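Local structure of galactokinase (6TEQ) at residues A[22-27]-A[77-81]; A[185-189]-A[248-252]; A[195-201]-A[408-412]; A[231-235]-A[380-386]. The protein probably catalyses the ATP-dependent phosphorylation of galactose, as a member of the GHMP kinase family, and binds 2-deoxy-2-fluoro-galactose in its sugar pocket. All coordinates share one frame; numbering follows the deposited sequence. Where two conformers were deposited one is given.

Interaction 1 (A[22-27]-A[77-81]); sequences LFVDTY and RVVSG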
loop_
_atom_site.group_PDB
_atom_site.type_symbol
_atom_site.label_atom_id
_atom_site.label_comp_id
_atom_site.label_asym_id
_atom_site.label_seq_id
_atom_site.Cartn_x
_atom_site.Cartn_y
_atom_site.Cartn_z
ATOM N N LEU A 22 25.794 2.217 -2.377
ATOM C CA LEU A 22 25.682 1.543 -1.076
ATOM C C LEU A 22 26.093 0.075 -1.251
ATOM O O LEU A 22 26.728 -0.524 -0.363
ATOM C CB LEU A 22 24.261 1.666 -0.540
ATOM C CG LEU A 22 23.987 0.975 0.778
ATOM C CD1 LEU A 22 24.841 1.557 1.876
ATOM C CD2 LEU A 22 22.537 1.152 1.178
ATOM N N PHE A 23 25.724 -0.500 -2.367
ATOM C CA PHE A 23 26.057 -1.924 -2.634
ATOM C C PHE A 23 27.591 -2.064 -2.738
ATOM O O PHE A 23 28.159 -2.920 -2.043
ATOM C CB PHE A 23 25.406 -2.395 -3.936
ATOM C CG PHE A 23 25.568 -3.871 -4.141
ATOM C CD1 PHE A 23 26.796 -4.366 -4.599
ATOM C CD2 PHE A 23 24.550 -4.738 -3.813
ATOM C CE1 PHE A 23 26.944 -5.718 -4.758
ATOM C CE2 PHE A 23 24.692 -6.108 -3.981
ATOM C CZ PHE A 23 25.896 -6.586 -4.447
ATOM N N VAL A 24 28.250 -1.201 -3.505
ATOM C CA VAL A 24 29.724 -1.294 -3.758
ATOM C C VAL A 24 30.431 -0.962 -2.449
ATOM O O VAL A 24 31.378 -1.712 -2.077
ATOM C CB VAL A 24 30.152 -0.398 -4.943
ATOM C CG1 VAL A 24 31.671 -0.245 -5.048
ATOM C CG2 VAL A 24 29.635 -0.947 -6.276
ATOM N N ASP A 25 29.994 0.080 -1.725
ATOM C CA ASP A 25 30.562 0.446 -0.393
ATOM C C ASP A 25 30.456 -0.705 0.635
ATOM O O ASP A 25 31.273 -0.816 1.591
ATOM C CB ASP A 25 29.848 1.696 0.134
ATOM C CG ASP A 25 30.301 2.924 -0.628
ATOM O OD1 ASP A 25 31.262 2.784 -1.448
ATOM O OD2 ASP A 25 29.698 3.987 -0.417
ATOM N N THR A 26 29.408 -1.487 0.568
ATOM C CA THR A 26 29.098 -2.491 1.597
ATOM C C THR A 26 29.768 -3.819 1.208
ATOM O O THR A 26 30.320 -4.466 2.123
ATOM C CB THR A 26 27.598 -2.662 1.775
ATOM O OG1 THR A 26 26.937 -1.443 2.064
ATOM C CG2 THR A 26 27.328 -3.671 2.863
ATOM N N TYR A 27 29.637 -4.234 -0.061
ATOM C CA TYR A 27 29.976 -5.605 -0.518
ATOM C C TYR A 27 31.166 -5.670 -1.463
ATOM O O TYR A 27 31.650 -6.784 -1.643
ATOM C CB TYR A 27 28.776 -6.225 -1.245
ATOM C CG TYR A 27 27.511 -6.214 -0.447
ATOM C CD1 TYR A 27 27.472 -6.788 0.801
ATOM C CD2 TYR A 27 26.345 -5.617 -0.888
ATOM C CE1 TYR A 27 26.327 -6.819 1.579
ATOM C CE2 TYR A 27 25.188 -5.614 -0.102
ATOM C CZ TYR A 27 25.168 -6.196 1.146
ATOM O OH TYR A 27 24.064 -6.288 1.967
ATOM N N ARG A 77 22.600 -11.338 2.661
ATOM C CA ARG A 77 23.087 -10.090 3.265
ATOM C C ARG A 77 22.239 -8.946 2.714
ATOM O O ARG A 77 22.169 -8.774 1.511
ATOM C CB ARG A 77 24.568 -9.838 3.088
ATOM C CG ARG A 77 25.451 -10.897 3.700
ATOM C CD ARG A 77 26.904 -10.589 3.572
ATOM N NE ARG A 77 27.308 -10.535 2.208
ATOM C CZ ARG A 77 28.478 -10.085 1.796
ATOM N NH1 ARG A 77 29.380 -9.633 2.660
ATOM N NH2 ARG A 77 28.735 -10.079 0.503
ATOM N N VAL A 78 21.794 -8.070 3.587
ATOM C CA VAL A 78 21.061 -6.866 3.161
ATOM C C VAL A 78 21.532 -5.685 3.993
ATOM O O VAL A 78 21.796 -5.808 5.202
ATOM C CB VAL A 78 19.535 -7.069 3.281
ATOM C CG1 VAL A 78 19.054 -8.098 2.289
ATOM C CG2 VAL A 78 19.050 -7.398 4.636
ATOM N N VAL A 79 21.508 -4.531 3.363
ATOM C CA VAL A 79 21.832 -3.261 4.035
ATOM C C VAL A 79 20.821 -2.239 3.535
ATOM O O VAL A 79 20.364 -2.361 2.358
ATOM C CB VAL A 79 23.294 -2.873 3.811
ATOM C CG1 VAL A 79 23.546 -2.660 2.328
ATOM C CG2 VAL A 79 23.710 -1.652 4.658
ATOM N N SER A 80 20.524 -1.251 4.352
ATOM C CA SER A 80 19.611 -0.159 3.954
ATOM C C SER A 80 20.299 1.164 4.154
ATOM O O SER A 80 21.030 1.269 5.151
ATOM C CB SER A 80 18.352 -0.213 4.811
ATOM O OG SER A 80 17.551 0.963 4.674
ATOM N N GLY A 81 19.994 2.146 3.306
ATOM C CA GLY A 81 20.569 3.496 3.403
ATOM C C GLY A 81 20.204 4.141 4.742
ATOM O O GLY A 81 20.890 5.050 5.167
HETATM O O HOH W 1 30.691 -9.323 -1.507
#

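Interaction 2 (A[185-189]-A[248-252]); sequences ASTGG and YAQRR. With GAF (2-deoxy-2-fluoro-alpha-D-galactopyranose), chain M.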
loop_
_atom_site.group_PDB
_atom_site.type_symbol
_atom_site.label_atom_id
_atom_site.label_comp_id
_atom_site.label_asym_id
_atom_site.label_seq_id
_atom_site.Cartn_x
_atom_site.Cartn_y
_atom_site.Cartn_z
ATOM N N ALA A 185 3.919 -9.565 10.002
ATOM C CA ALA A 185 3.166 -8.312 9.815
ATOM C C ALA A 185 1.951 -8.651 8.966
ATOM O O ALA A 185 2.095 -8.933 7.788
ATOM C CB ALA A 185 3.994 -7.275 9.157
ATOM N N SER A 186 0.788 -8.576 9.554
ATOM C CA SER A 186 -0.488 -8.913 8.891
ATOM C C SER A 186 -0.730 -7.935 7.741
ATOM O O SER A 186 -0.659 -6.689 7.967
ATOM C CB SER A 186 -1.587 -8.840 9.875
ATOM O OG SER A 186 -2.772 -9.263 9.277
ATOM N N THR A 187 -0.986 -8.447 6.554
ATOM C CA THR A 187 -1.172 -7.633 5.327
ATOM C C THR A 187 -2.103 -8.357 4.340
ATOM O O THR A 187 -2.085 -9.627 4.208
ATOM C CB THR A 187 0.154 -7.282 4.651
ATOM O OG1 THR A 187 -0.095 -6.428 3.532
ATOM C CG2 THR A 187 0.866 -8.530 4.202
ATOM N N GLY A 188 -2.998 -7.572 3.749
ATOM C CA GLY A 188 -3.765 -8.042 2.609
ATOM C C GLY A 188 -2.841 -7.827 1.425
ATOM O O GLY A 188 -1.638 -7.746 1.607
ATOM N N GLY A 189 -3.384 -7.871 0.255
ATOM C CA GLY A 189 -2.560 -7.765 -0.934
ATOM C C GLY A 189 -2.652 -6.490 -1.666
ATOM O O GLY A 189 -2.092 -6.429 -2.776
ATOM N N TYR A 248 -4.752 -3.797 13.551
ATOM C CA TYR A 248 -5.072 -4.160 12.148
ATOM C C TYR A 248 -5.493 -5.629 12.159
ATOM O O TYR A 248 -6.518 -5.980 11.601
ATOM C CB TYR A 248 -3.863 -3.828 11.265
ATOM C CG TYR A 248 -3.994 -4.279 9.815
ATOM C CD1 TYR A 248 -4.566 -3.448 8.883
ATOM C CD2 TYR A 248 -3.710 -5.576 9.432
ATOM C CE1 TYR A 248 -4.731 -3.847 7.558
ATOM C CE2 TYR A 248 -3.843 -5.996 8.128
ATOM C CZ TYR A 248 -4.394 -5.149 7.186
ATOM O OH TYR A 248 -4.526 -5.648 5.932
ATOM N N ALA A 249 -4.772 -6.470 12.883
ATOM C CA ALA A 249 -5.092 -7.904 12.995
ATOM C C ALA A 249 -6.476 -8.057 13.593
ATOM O O ALA A 249 -7.222 -8.989 13.154
ATOM C CB ALA A 249 -4.058 -8.630 13.837
ATOM N N GLN A 250 -6.823 -7.236 14.591
ATOM C CA GLN A 250 -8.166 -7.371 15.224
ATOM C C GLN A 250 -9.220 -7.081 14.140
ATOM O O GLN A 250 -10.163 -7.905 13.994
ATOM C CB GLN A 250 -8.352 -6.476 16.451
ATOM C CG GLN A 250 -9.705 -6.677 17.138
ATOM C CD GLN A 250 -10.032 -8.105 17.524
ATOM O OE1 GLN A 250 -9.416 -8.681 18.438
ATOM N NE2 GLN A 250 -10.980 -8.696 16.794
ATOM N N ARG A 251 -9.077 -5.999 13.378
ATOM C CA ARG A 251 -10.120 -5.667 12.364
ATOM C C ARG A 251 -10.343 -6.887 11.451
ATOM O O ARG A 251 -11.524 -7.255 11.170
ATOM C CB ARG A 251 -9.752 -4.436 11.553
ATOM C CG ARG A 251 -9.619 -3.164 12.373
ATOM C CD ARG A 251 -10.964 -2.740 12.953
ATOM N NE ARG A 251 -10.796 -1.516 13.740
ATOM C CZ ARG A 251 -10.262 -1.476 14.942
ATOM N NH1 ARG A 251 -9.820 -2.571 15.540
ATOM N NH2 ARG A 251 -10.087 -0.314 15.532
ATOM N N ARG A 252 -9.240 -7.493 10.983
ATOM C CA ARG A 252 -9.325 -8.700 10.154
ATOM C C ARG A 252 -10.095 -9.809 10.894
ATOM O O ARG A 252 -10.958 -10.422 10.259
ATOM C CB ARG A 252 -7.939 -9.164 9.702
ATOM C CG ARG A 252 -7.240 -8.192 8.772
ATOM C CD ARG A 252 -6.006 -8.806 8.113
ATOM N NE ARG A 252 -6.274 -9.921 7.237
ATOM C CZ ARG A 252 -5.356 -10.583 6.552
ATOM N NH1 ARG A 252 -4.076 -10.350 6.751
ATOM N NH2 ARG A 252 -5.719 -11.547 5.736
HETATM C C1 GAF M . -2.751 -1.926 5.108
HETATM C C2 GAF M . -2.580 -3.287 4.468
HETATM F F2 GAF M . -1.261 -3.499 4.240
HETATM C C3 GAF M . -3.351 -3.406 3.170
HETATM O O3 GAF M . -3.380 -4.739 2.769
HETATM C C4 GAF M . -4.829 -2.948 3.351
HETATM O O4 GAF M . -5.605 -3.844 4.136
HETATM C C5 GAF M . -4.837 -1.587 3.961
HETATM O O5 GAF M . -4.148 -1.607 5.188
HETATM C C6 GAF M . -6.230 -1.043 4.207
HETATM O O6 GAF M . -6.949 -0.883 2.984
HETATM O O1 GAF M . -2.033 -1.059 4.250
#

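Interaction 3 (A[195-201]-A[408-412]); sequences SMRCTEG and AAASA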
loop_
_atom_site.group_PDB
_atom_site.type_symbol
_atom_site.label_atom_id
_atom_site.label_comp_id
_atom_site.label_asym_id
_atom_site.label_seq_id
_atom_site.Cartn_x
_atom_site.Cartn_y
_atom_site.Cartn_z
ATOM N N SER A 195 1.990 -2.050 -6.197
ATOM C CA SER A 195 3.419 -1.783 -6.432
ATOM C C SER A 195 3.847 -2.493 -7.718
ATOM O O SER A 195 4.727 -2.001 -8.434
ATOM C CB SER A 195 4.228 -2.253 -5.214
ATOM O OG SER A 195 5.558 -1.832 -5.309
ATOM N N MET A 196 3.227 -3.618 -8.052
ATOM C CA MET A 196 3.715 -4.441 -9.182
ATOM C C MET A 196 2.750 -4.413 -10.368
ATOM O O MET A 196 3.144 -4.953 -11.427
ATOM C CB MET A 196 3.985 -5.887 -8.768
ATOM C CG MET A 196 5.065 -5.924 -7.738
ATOM S SD MET A 196 5.706 -7.582 -7.505
ATOM C CE MET A 196 7.075 -7.514 -8.667
ATOM N N ARG A 197 1.595 -3.758 -10.263
ATOM C CA ARG A 197 0.616 -3.839 -11.362
ATOM C C ARG A 197 0.008 -2.508 -11.749
ATOM O O ARG A 197 -0.621 -2.454 -12.843
ATOM C CB ARG A 197 -0.495 -4.851 -11.041
ATOM C CG ARG A 197 0.043 -6.227 -10.765
ATOM C CD ARG A 197 -1.045 -7.075 -10.276
ATOM N NE ARG A 197 -1.895 -7.521 -11.398
ATOM C CZ ARG A 197 -2.972 -8.222 -11.283
ATOM N NH1 ARG A 197 -3.479 -8.501 -10.077
ATOM N NH2 ARG A 197 -3.563 -8.649 -12.394
ATOM N N CYS A 198 0.265 -1.439 -11.010
ATOM C CA CYS A 198 -0.229 -0.106 -11.420
ATOM C C CYS A 198 0.446 0.319 -12.712
ATOM O O CYS A 198 1.545 -0.212 -13.033
ATOM C CB CYS A 198 -0.042 0.910 -10.323
ATOM S SG CYS A 198 -1.212 0.753 -8.956
ATOM N N THR A 199 -0.175 1.256 -13.394
ATOM C CA THR A 199 0.455 1.878 -14.563
ATOM C C THR A 199 0.389 3.408 -14.451
ATOM O O THR A 199 -0.476 3.985 -13.797
ATOM C CB THR A 199 -0.174 1.358 -15.853
ATOM O OG1 THR A 199 -1.560 1.751 -15.897
ATOM C CG2 THR A 199 -0.071 -0.143 -16.003
ATOM N N GLU A 200 1.297 4.040 -15.124
ATOM C CA GLU A 200 1.369 5.517 -15.151
ATOM C C GLU A 200 0.058 6.099 -15.704
ATOM O O GLU A 200 -0.504 5.551 -16.657
ATOM C CB GLU A 200 2.537 5.986 -15.990
ATOM C CG GLU A 200 2.741 7.491 -15.937
ATOM C CD GLU A 200 1.860 8.353 -16.847
ATOM O OE1 GLU A 200 1.404 7.834 -17.923
ATOM O OE2 GLU A 200 1.606 9.550 -16.473
ATOM N N GLY A 201 -0.451 7.115 -15.026
ATOM C CA GLY A 201 -1.699 7.794 -15.403
ATOM C C GLY A 201 -2.974 7.003 -15.127
ATOM O O GLY A 201 -4.034 7.448 -15.621
ATOM N N ALA A 408 -0.360 9.216 -10.443
ATOM C CA ALA A 408 -0.333 7.790 -10.772
ATOM C C ALA A 408 0.900 7.520 -11.625
ATOM O O ALA A 408 1.019 7.975 -12.786
ATOM C CB ALA A 408 -1.600 7.401 -11.487
ATOM N N ALA A 409 1.827 6.768 -11.053
ATOM C CA ALA A 409 3.154 6.447 -11.601
ATOM C C ALA A 409 3.247 4.962 -11.936
ATOM O O ALA A 409 2.293 4.200 -11.775
ATOM C CB ALA A 409 4.218 6.901 -10.617
ATOM N N ALA A 410 4.373 4.599 -12.556
ATOM C CA ALA A 410 4.650 3.239 -13.035
ATOM C C ALA A 410 4.905 2.272 -11.891
ATOM O O ALA A 410 5.280 2.671 -10.739
ATOM C CB ALA A 410 5.850 3.322 -13.976
ATOM N N SER A 411 4.660 1.005 -12.199
ATOM C CA SER A 411 4.857 -0.091 -11.246
ATOM C C SER A 411 6.358 -0.415 -11.152
ATOM O O SER A 411 7.216 0.264 -11.765
ATOM C CB SER A 411 4.065 -1.311 -11.670
ATOM O OG SER A 411 4.625 -1.838 -12.883
ATOM N N ALA A 412 6.661 -1.465 -10.447
ATOM C CA ALA A 412 8.035 -1.980 -10.237
ATOM C C ALA A 412 8.683 -2.241 -11.600
ATOM O O ALA A 412 8.009 -2.679 -12.543
ATOM C CB ALA A 412 8.014 -3.197 -9.385
HETATM O O HOH W 2 4.104 0.497 -15.050
#

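Interaction 4 (A[231-235]-A[380-386]); sequences ELLVV and GQGHEIA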
loop_
_atom_site.group_PDB
_atom_site.type_symbol
_atom_site.label_atom_id
_atom_site.label_comp_id
_atom_site.label_asym_id
_atom_site.label_seq_id
_atom_site.Cartn_x
_atom_site.Cartn_y
_atom_site.Cartn_z
ATOM N N GLU A 231 -4.850 18.219 -8.337
ATOM C CA GLU A 231 -3.598 17.848 -7.649
ATOM C C GLU A 231 -4.021 16.921 -6.510
ATOM O O GLU A 231 -4.995 17.242 -5.795
ATOM C CB GLU A 231 -2.853 19.136 -7.246
ATOM C CG GLU A 231 -1.874 19.002 -6.084
ATOM C CD GLU A 231 -1.152 20.296 -5.731
ATOM O OE1 GLU A 231 -1.641 21.406 -6.116
ATOM O OE2 GLU A 231 -0.122 20.206 -5.045
ATOM N N LEU A 232 -3.341 15.789 -6.366
ATOM C CA LEU A 232 -3.640 14.876 -5.253
ATOM C C LEU A 232 -2.644 15.231 -4.166
ATOM O O LEU A 232 -1.467 14.904 -4.310
ATOM C CB LEU A 232 -3.507 13.424 -5.673
ATOM C CG LEU A 232 -3.877 12.450 -4.576
ATOM C CD1 LEU A 232 -5.349 12.457 -4.300
ATOM C CD2 LEU A 232 -3.393 11.070 -4.982
ATOM N N LEU A 233 -3.123 15.914 -3.138
ATOM C CA LEU A 233 -2.284 16.269 -1.982
ATOM C C LEU A 233 -2.135 14.995 -1.157
ATOM O O LEU A 233 -3.135 14.376 -0.837
ATOM C CB LEU A 233 -2.934 17.396 -1.171
ATOM C CG LEU A 233 -2.197 17.746 0.134
ATOM C CD1 LEU A 233 -0.791 18.195 -0.165
ATOM C CD2 LEU A 233 -2.916 18.827 0.903
ATOM N N VAL A 234 -0.914 14.685 -0.752
ATOM C CA VAL A 234 -0.654 13.570 0.179
ATOM C C VAL A 234 0.136 14.128 1.367
ATOM O O VAL A 234 1.148 14.786 1.101
ATOM C CB VAL A 234 0.098 12.439 -0.521
ATOM C CG1 VAL A 234 0.466 11.347 0.505
ATOM C CG2 VAL A 234 -0.703 11.915 -1.667
ATOM N N VAL A 235 -0.387 13.952 2.590
ATOM C CA VAL A 235 0.268 14.483 3.783
ATOM C C VAL A 235 0.478 13.332 4.728
ATOM O O VAL A 235 -0.502 12.717 5.177
ATOM C CB VAL A 235 -0.553 15.622 4.440
ATOM C CG1 VAL A 235 0.080 16.025 5.781
ATOM C CG2 VAL A 235 -0.699 16.790 3.494
ATOM N N GLY A 380 -2.437 23.590 -7.899
ATOM C CA GLY A 380 -1.789 24.802 -7.375
ATOM C C GLY A 380 -2.171 25.022 -5.914
ATOM O O GLY A 380 -1.572 25.887 -5.319
ATOM N N GLN A 381 -3.057 24.205 -5.326
ATOM C CA GLN A 381 -3.535 24.434 -3.934
ATOM C C GLN A 381 -2.869 23.486 -2.910
ATOM O O GLN A 381 -3.110 23.657 -1.705
ATOM C CB GLN A 381 -5.050 24.302 -3.810
ATOM C CG GLN A 381 -5.814 25.242 -4.718
ATOM C CD GLN A 381 -5.366 26.650 -4.498
ATOM O OE1 GLN A 381 -4.778 27.264 -5.376
ATOM N NE2 GLN A 381 -5.535 27.117 -3.270
ATOM N N GLY A 382 -2.140 22.463 -3.341
ATOM C CA GLY A 382 -1.588 21.468 -2.414
ATOM C C GLY A 382 -0.675 22.084 -1.375
ATOM O O GLY A 382 -0.811 21.754 -0.197
ATOM N N HIS A 383 0.216 22.997 -1.782
ATOM C CA HIS A 383 1.196 23.578 -0.819
ATOM C C HIS A 383 0.443 24.373 0.218
ATOM O O HIS A 383 0.742 24.223 1.400
ATOM C CB HIS A 383 2.238 24.453 -1.489
ATOM C CG HIS A 383 3.407 23.676 -1.978
ATOM N ND1 HIS A 383 3.269 22.672 -2.944
ATOM C CD2 HIS A 383 4.704 23.699 -1.598
ATOM C CE1 HIS A 383 4.456 22.122 -3.149
ATOM N NE2 HIS A 383 5.349 22.745 -2.330
ATOM N N GLU A 384 -0.519 25.178 -0.209
ATOM C CA GLU A 384 -1.266 26.040 0.743
ATOM C C GLU A 384 -1.979 25.172 1.755
ATOM O O GLU A 384 -1.936 25.496 2.946
ATOM C CB GLU A 384 -2.359 26.805 0.007
ATOM C CG GLU A 384 -3.209 27.697 0.899
ATOM C CD GLU A 384 -3.635 28.919 0.099
ATOM O OE1 GLU A 384 -4.731 28.838 -0.463
ATOM O OE2 GLU A 384 -2.797 29.886 -0.075
ATOM N N ILE A 385 -2.627 24.092 1.296
ATOM C CA ILE A 385 -3.421 23.243 2.215
ATOM C C ILE A 385 -2.471 22.471 3.133
ATOM O O ILE A 385 -2.752 22.370 4.330
ATOM C CB ILE A 385 -4.372 22.344 1.434
ATOM C CG1 ILE A 385 -5.458 23.184 0.742
ATOM C CG2 ILE A 385 -4.998 21.285 2.363
ATOM C CD1 ILE A 385 -6.273 22.420 -0.272
ATOM N N ALA A 386 -1.373 21.962 2.617
ATOM C CA ALA A 386 -0.338 21.296 3.452
ATOM C C ALA A 386 0.155 22.245 4.534
ATOM O O ALA A 386 0.272 21.858 5.678
ATOM C CB ALA A 386 0.773 20.806 2.581
HETATM O O HOH W 3 0.871 22.895 -4.622
#

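Interaction 1 (A[22-27]-A[77-81])
Leu22, Thr26 and Tyr27 of helix 12-27 turn toward Arg77 and Val79 of strand 75-80, the two short axes passing 9.5 Å apart with their directions at 126°. Tyr27 does most of the touching. Its CG is anti to the carbonyl carbon (chi1 -54°), and the ring slides past the Arg77 side chain in the opposite direction. Tyr27 CD1 sits over the centre of one guanidinium face, 3.5 Å from Arg77 NH2, while the two planes stay 49° apart. A water joins Tyr27 O to Arg77 NH2, and Arg77 NE forms a salt bridge with Asp126. This is a helix laid on the large mixed sheet of the GHMP kinase fold, and the Tyr27 hydroxyl also bonds Ala127 O on the neighbouring strand 125-131. With an alanine at Tyr27, the Arg77 guanidinium would probably lose its contact with the ring and Ala127 O its hydroxyl partner. Val79, a compact branched residue, fills the middle, its CG1 3.6 Å from Thr26 OG1 and 4.0 Å from Leu22 CG. Thr26 OG1 bonds back to Leu22 O (2.6 Å), satisfying the hydroxyl within its own helix. Farther along, Leu22 CD2 comes within 3.5 Å of Gly81 N.

Interaction 2 (A[185-189]-A[248-252])
Arg252 and Tyr248, one helical turn apart, both reach the loop 185-189, the first gripping Ser186 and the second meeting the backbone beyond it. The Ser186 hydroxyl is anti to the backbone N (chi1 -175°), which holds OG out toward the helix. There it accepts a hydrogen bond of 3.0 Å from Arg252 NH1 with an N-H...O angle of 147°, lying 23° out of the guanidinium plane. Arginine suits the place because its long chain, bent at chi3, brings the guanidinium to the loop, where the same NH1 stands 3.3 Å from Thr187 O. Ser186 OG also lies in the plane of the Tyr248 ring, at its edge, 3.6 Å from Tyr248 CE2.

Tyr248 extends with CG anti to its backbone N, and its hydroxyl reaches both the sugar and the loop backbone. Tyr248 OH is 2.8 Å from O4 of 2-deoxy-2-fluoro-alpha-D-galactopyranose and takes a weak bond from Gly188 N. That amide also makes a weak bond to the sugar O3 (3.0 Å). Glycine fits here, since a side chain would be crowded by O3. Thr187 OG1 is 3.2 Å from the sugar fluorine F2, so the loop meets the sugar along its C2-C3 side. The same hydroxyl bonds to Gly188 O, and His47 N adds another bond to the ligand.

The loop runs from helix 165-183 to helix 190-197, its Thr187 N held by Asn180, and helix 247-262 packs against it, with Arg252 also touching Tyr50 and Asn180.

Interaction 3 (A[195-201]-A[408-412])
The last part of helix 190-197 and the chain that follows it run antiparallel to the irregular segment 408-412, Met196 against Ser411, Glu200 against Ala409 and Gly201 against Ala408, with Glu200 CA and Ala409 CA only 4.1 Å apart. A backbone bond ties each end. Ala412 N comes nearly in line with the C=O of Ser195. Gly201 N, 2.8 Å from Ala408 O, gives a bond that is straight at the hydrogen (176°) but meets the oxygen from above the carbonyl plane, 50° out of it. Between them, a water accepts from Ser411 N and donates weakly to Cys198 O.

The residues of 408-412 that face across, Ala408, Ser411 and Ala412, are all small, which suits such closeness; Ala409 and Ala410 turn away. Ala408 CB rests 3.7 Å from Gly201 N. At the other end Ala412 CB approaches Met196 CG to 4.3 Å. Ser411 puts its CB between two carbonyls, 3.1 Å from Cys198 O and 3.4 Å from Ser195 O. With chi1 at 68°, its OG lies between the backbone N and the carbonyl carbon and bonds a glycerol, probably from the crystallisation liquor, that Cys198 O also binds. Glu200 CG lies 3.6 Å from Ala408 O. Gly201 has a positive phi, which favours glycine.

Arg168 NH1, on helix 165-183, bonds both Met196 O and Ala412 O, linking the two segments. The pairing joins the end of helix 190-197 to the chain leading into strand 413-417, which pairs with strand 33-42 in the large mixed sheet of the GHMP kinase fold.

Interaction 4 (A[231-235]-A[380-386])
Glu231 OE1, in the conformer described, one of two deposited, is gripped by two backbone amides, one in the turn before helix 382-396 and one in its first residue. Gly380 N, at 2.9 Å from Glu231 OE1, meets it nearly along its C-O bond; Gly382 N, at 3.0 Å from Glu231 OE1, comes from above the carboxylate plane, 61° out of it. Glutamate suits this place: with CG anti to the backbone N (chi1 157°) and the chain extended, it spans the gap from strand 230-236 to the helix. In this conformer Glu231 OE2 receives a water at 2.9 Å, which also takes a bond from His383 N, while the His383 ring stacks on Phe6.

The positive phi of Gly380 suits the turn, whereas Gly382, lacking a side chain, leaves room for the carboxylate as modelled.

Beyond the polar end, the strand and helix axes run 29° apart, 8.9 Å at closest approach. Leu233 sends CD2 to 3.5 Å from Ile385 CG2, the two side chains crossing obliquely, and CD1 to 4.1 Å from Ala386 CB. Val235 CG2 meets the same methyl. An alanine in place of Leu233 would probably open a gap beside Ile385 and leave Ala386 with Val235 as its neighbour from the strand. Helix 382-396, in the GHMP kinase C-terminal family region, thus lies over the five-stranded mixed sheet, roughly in line with strand 230-236.

Because OE1 takes up amide N-H groups at a helix start, where the helix dipole leaves partial positive charge, the carboxylate is likely to favour its ionised form.

Along the chain, interaction 1 closes before the others open. Interactions 2 and 3 alternate in sequence, and interaction 4 is nested inside the loop closed by 3. Interactions 1 and 3 border the large mixed sheet, through strand 75-80 and the lead-in to strand 413-417, with their centres 26 Å apart. Interaction 4 packs a helix on the five-stranded sheet, its centre 21 Å from that of 3. Helix 190-197 connects the sugar loop of interaction 2 to interaction 3, which contains its last residues. The galactose pocket is thus built from residues far apart in sequence. Interaction 1 lies apart, about 16 Å from interaction 2 at nearest atoms, and carries Ser80, which binds ADP in another structure of this protein.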